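Local coordinates for effector protein hopAB3 (Pseudomonas syringae pv. maculicola, PDB 3TJY), which is recognised in tomato by the host resistance protein Pto, through a helical Pto-binding domain, triggering Prf-dependent immunity, and promotes virulence in susceptible plants, at residues P5-I10 / S63-A68. Residues are numbered along the deposited sequence; the frame is centred on the assembly and turned at random.
Sequences PRANRI and SELAIA
Leu65 meets Arg6 because each side chain sets CG anti to its own backbone N, at chi1 -176° and -170°. From there Arg6 runs extended to NE and lies across the leucine fork at about a right angle. The fork offers both methyls: CD1 of Leu65 touches Arg6 CG at 3.9 Å, and its CD2 lies 4.0 Å from Arg6 CD. The long methylenes of arginine suit this border: they cover a partly exposed leucine while the charged end continues to helix 41-50, where weak hydrogen bonds join it to His50 ND1 and the carbonyl of Gln49. Deeper in, the long CG1-CD1 branch of buried Ile10 reaches Leu65 tip to tip, CD1 to CD1 at 4.0 Å, and both side chains also pack on His50 and Phe51. Arg6 CG and Ile10 CD1 thus both rest on the same methyl, CD1 of Leu65. One turn on from Leu65, Ala68 faces Ala7, and their small size lets the CA atoms come within 5.7 Å. Their CB atoms touch at 3.7 Å. Just before the second helix, Ser63 serves as N-cap, its short hydroxyl reaching a first-turn N-H that lacks a helical acceptor: OG accepts from Ala66 N at 3.1 Å. With segment axes crossing at -57° and approaching to 8.9 Å, this apolar contact brings the first and last helices, 3-16 and 64-77, together in the small helical bundle of the Pto-binding domain.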
ATOM      1  N   PRO A   5      -1.402   4.619  12.262  1.00 11.92           N
ATOM      2  CA  PRO A   5      -1.358   5.959  11.672  1.00 11.76           C
ATOM      3  C   PRO A   5      -0.497   6.016  10.419  1.00 12.17           C
ATOM      4  O   PRO A   5      -0.786   6.803   9.508  1.00 13.12           O
ATOM      5  CB  PRO A   5      -0.749   6.831  12.787  1.00 18.89           C
ATOM      6  CG  PRO A   5      -0.169   5.877  13.780  1.00 18.89           C
ATOM      7  CD  PRO A   5      -1.011   4.619  13.675  1.00 14.65           C
ATOM      8  N   ARG A   6       0.555   5.210  10.352  1.00 10.67           N
ATOM      9  CA  ARG A   6       1.351   5.199   9.126  1.00 12.02           C
ATOM     10  C   ARG A   6       0.549   4.677   7.937  1.00 14.01           C
ATOM     11  O   ARG A   6       0.608   5.251   6.851  1.00 13.26           O
ATOM     12  CB  ARG A   6       2.673   4.429   9.293  1.00 11.99           C
ATOM     13  CG  ARG A   6       3.586   4.621   8.102  1.00 20.01           C
ATOM     14  CD  ARG A   6       4.955   4.003   8.310  1.00 22.82           C
ATOM     15  NE  ARG A   6       5.890   4.403   7.258  1.00 23.94           N
ATOM     16  CZ  ARG A   6       7.030   5.053   7.481  1.00 42.21           C
ATOM     17  NH1 ARG A   6       7.389   5.374   8.720  1.00 50.66           N
ATOM     18  NH2 ARG A   6       7.820   5.378   6.465  1.00 41.68           N
ATOM     19  N   ALA A   7      -0.205   3.595   8.134  1.00  8.95           N
ATOM     20  CA  ALA A   7      -1.046   3.073   7.059  1.00 10.41           C
ATOM     21  C   ALA A   7      -2.077   4.098   6.625  1.00 10.47           C
ATOM     22  O   ALA A   7      -2.390   4.212   5.436  1.00 10.20           O
ATOM     23  CB  ALA A   7      -1.726   1.779   7.497  1.00 11.43           C
ATOM     24  N   ASN A   8      -2.617   4.848   7.582  1.00 10.86           N
ATOM     25  CA  ASN A   8      -3.588   5.892   7.231  1.00  6.50           C
ATOM     26  C   ASN A   8      -2.975   7.000   6.390  1.00 10.12           C
ATOM     27  O   ASN A   8      -3.642   7.565   5.517  1.00 11.40           O
ATOM     28  CB  ASN A   8      -4.208   6.495   8.494  1.00  9.12           C
ATOM     29  CG  ASN A   8      -5.122   5.531   9.202  1.00 13.70           C
ATOM     30  OD1 ASN A   8      -5.690   4.623   8.588  1.00 15.91           O
ATOM     31  ND2 ASN A   8      -5.292   5.737  10.507  1.00 15.84           N
ATOM     32  N   ARG A   9      -1.716   7.335   6.690  1.00 11.28           N
ATOM     33  CA  ARG A   9      -0.960   8.306   5.904  1.00 13.92           C
ATOM     34  C   ARG A   9      -0.728   7.776   4.478  1.00 12.92           C
ATOM     35  O   ARG A   9      -0.804   8.530   3.505  1.00 10.75           O
ATOM     36  CB  ARG A   9       0.376   8.618   6.594  1.00 12.56           C
ATOM     37  CG  ARG A   9       1.347   9.453   5.783  1.00 24.31           C
ATOM     38  CD  ARG A   9       0.762  10.816   5.446  1.00 35.96           C
ATOM     39  NE  ARG A   9       1.794  11.784   5.080  1.00 44.20           N
ATOM     40  CZ  ARG A   9       1.546  12.932   4.460  1.00 44.73           C
ATOM     41  NH1 ARG A   9       2.540  13.761   4.164  1.00 45.02           N
ATOM     42  NH2 ARG A   9       0.304  13.248   4.126  1.00 45.05           N
ATOM     43  N   ILE A  10      -0.456   6.479   4.349  1.00 10.95           N
ATOM     44  CA  ILE A  10      -0.314   5.882   3.018  1.00  9.66           C
ATOM     45  C   ILE A  10      -1.610   6.087   2.232  1.00 11.62           C
ATOM     46  O   ILE A  10      -1.589   6.533   1.088  1.00 12.39           O
ATOM     47  CB  ILE A  10       0.059   4.376   3.094  1.00 10.65           C
ATOM     48  CG1 ILE A  10       1.438   4.204   3.735  1.00 12.84           C
ATOM     49  CG2 ILE A  10       0.103   3.759   1.703  1.00 11.21           C
ATOM     50  CD1 ILE A  10       1.783   2.709   4.083  1.00  9.72           C
ATOM     51  N   SER A  63       4.308  -8.257   7.993  1.00 16.21           N
ATOM     52  CA  SER A  63       4.819  -7.063   8.662  1.00 14.01           C
ATOM     53  C   SER A  63       3.675  -6.245   9.228  1.00 13.97           C
ATOM     54  O   SER A  63       2.588  -6.220   8.655  1.00 13.83           O
ATOM     55  CB  SER A  63       5.658  -6.215   7.717  1.00 18.62           C
ATOM     56  OG  SER A  63       4.831  -5.583   6.757  1.00 20.20           O
ATOM     57  N   GLU A  64       3.915  -5.575  10.350  1.00 11.44           N
ATOM     58  CA  GLU A  64       2.866  -4.756  10.965  1.00 11.12           C
ATOM     59  C   GLU A  64       2.295  -3.734   9.993  1.00 10.90           C
ATOM     60  O   GLU A  64       1.081  -3.491   9.964  1.00 10.10           O
ATOM     61  CB  GLU A  64       3.374  -4.059  12.235  1.00 16.40           C
ATOM     62  CG  GLU A  64       3.450  -4.953  13.454  1.00 27.06           C
ATOM     63  CD  GLU A  64       3.949  -4.203  14.677  1.00 41.57           C
ATOM     64  OE1 GLU A  64       4.454  -3.069  14.505  1.00 43.88           O
ATOM     65  OE2 GLU A  64       3.834  -4.743  15.799  1.00 46.37           O
ATOM     66  N   LEU A  65       3.159  -3.121   9.182  1.00 11.91           N
ATOM     67  CA  LEU A  65       2.679  -2.084   8.272  1.00 11.02           C
ATOM     68  C   LEU A  65       1.846  -2.686   7.156  1.00  8.64           C
ATOM     69  O   LEU A  65       0.821  -2.122   6.777  1.00 10.61           O
ATOM     70  CB  LEU A  65       3.848  -1.264   7.702  1.00 11.13           C
ATOM     71  CG  LEU A  65       3.412  -0.091   6.815  1.00 10.96           C
ATOM     72  CD1 LEU A  65       2.570   0.930   7.613  1.00 14.38           C
ATOM     73  CD2 LEU A  65       4.649   0.599   6.226  1.00 11.50           C
ATOM     74  N   ALA A  66       2.267  -3.826   6.617  1.00  9.26           N
ATOM     75  CA  ALA A  66       1.475  -4.446   5.556  1.00  9.48           C
ATOM     76  C   ALA A  66       0.103  -4.852   6.071  1.00  9.98           C
ATOM     77  O   ALA A  66      -0.900  -4.719   5.362  1.00 11.82           O
ATOM     78  CB  ALA A  66       2.202  -5.644   4.962  1.00 12.06           C
ATOM     79  N   ILE A  67       0.051  -5.362   7.301  1.00 10.28           N
ATOM     80  CA  ILE A  67      -1.226  -5.737   7.893  1.00 10.20           C
ATOM     81  C   ILE A  67      -2.090  -4.494   8.072  1.00 12.12           C
ATOM     82  O   ILE A  67      -3.271  -4.488   7.714  1.00  9.96           O
ATOM     83  CB  ILE A  67      -1.027  -6.434   9.259  1.00  9.75           C
ATOM     84  CG1 ILE A  67      -0.359  -7.784   9.069  1.00 11.35           C
ATOM     85  CG2 ILE A  67      -2.356  -6.591   9.991  1.00 10.08           C
ATOM     86  CD1 ILE A  67       0.119  -8.437  10.369  1.00 15.64           C
ATOM     87  N   ALA A  68      -1.512  -3.443   8.643  1.00  8.98           N
ATOM     88  CA  ALA A  68      -2.275  -2.214   8.874  1.00  9.45           C
ATOM     89  C   ALA A  68      -2.764  -1.614   7.567  1.00  8.49           C
ATOM     90  O   ALA A  68      -3.871  -1.100   7.504  1.00  9.32           O
ATOM     91  CB  ALA A  68      -1.437  -1.185   9.660  1.00 11.14           C
TER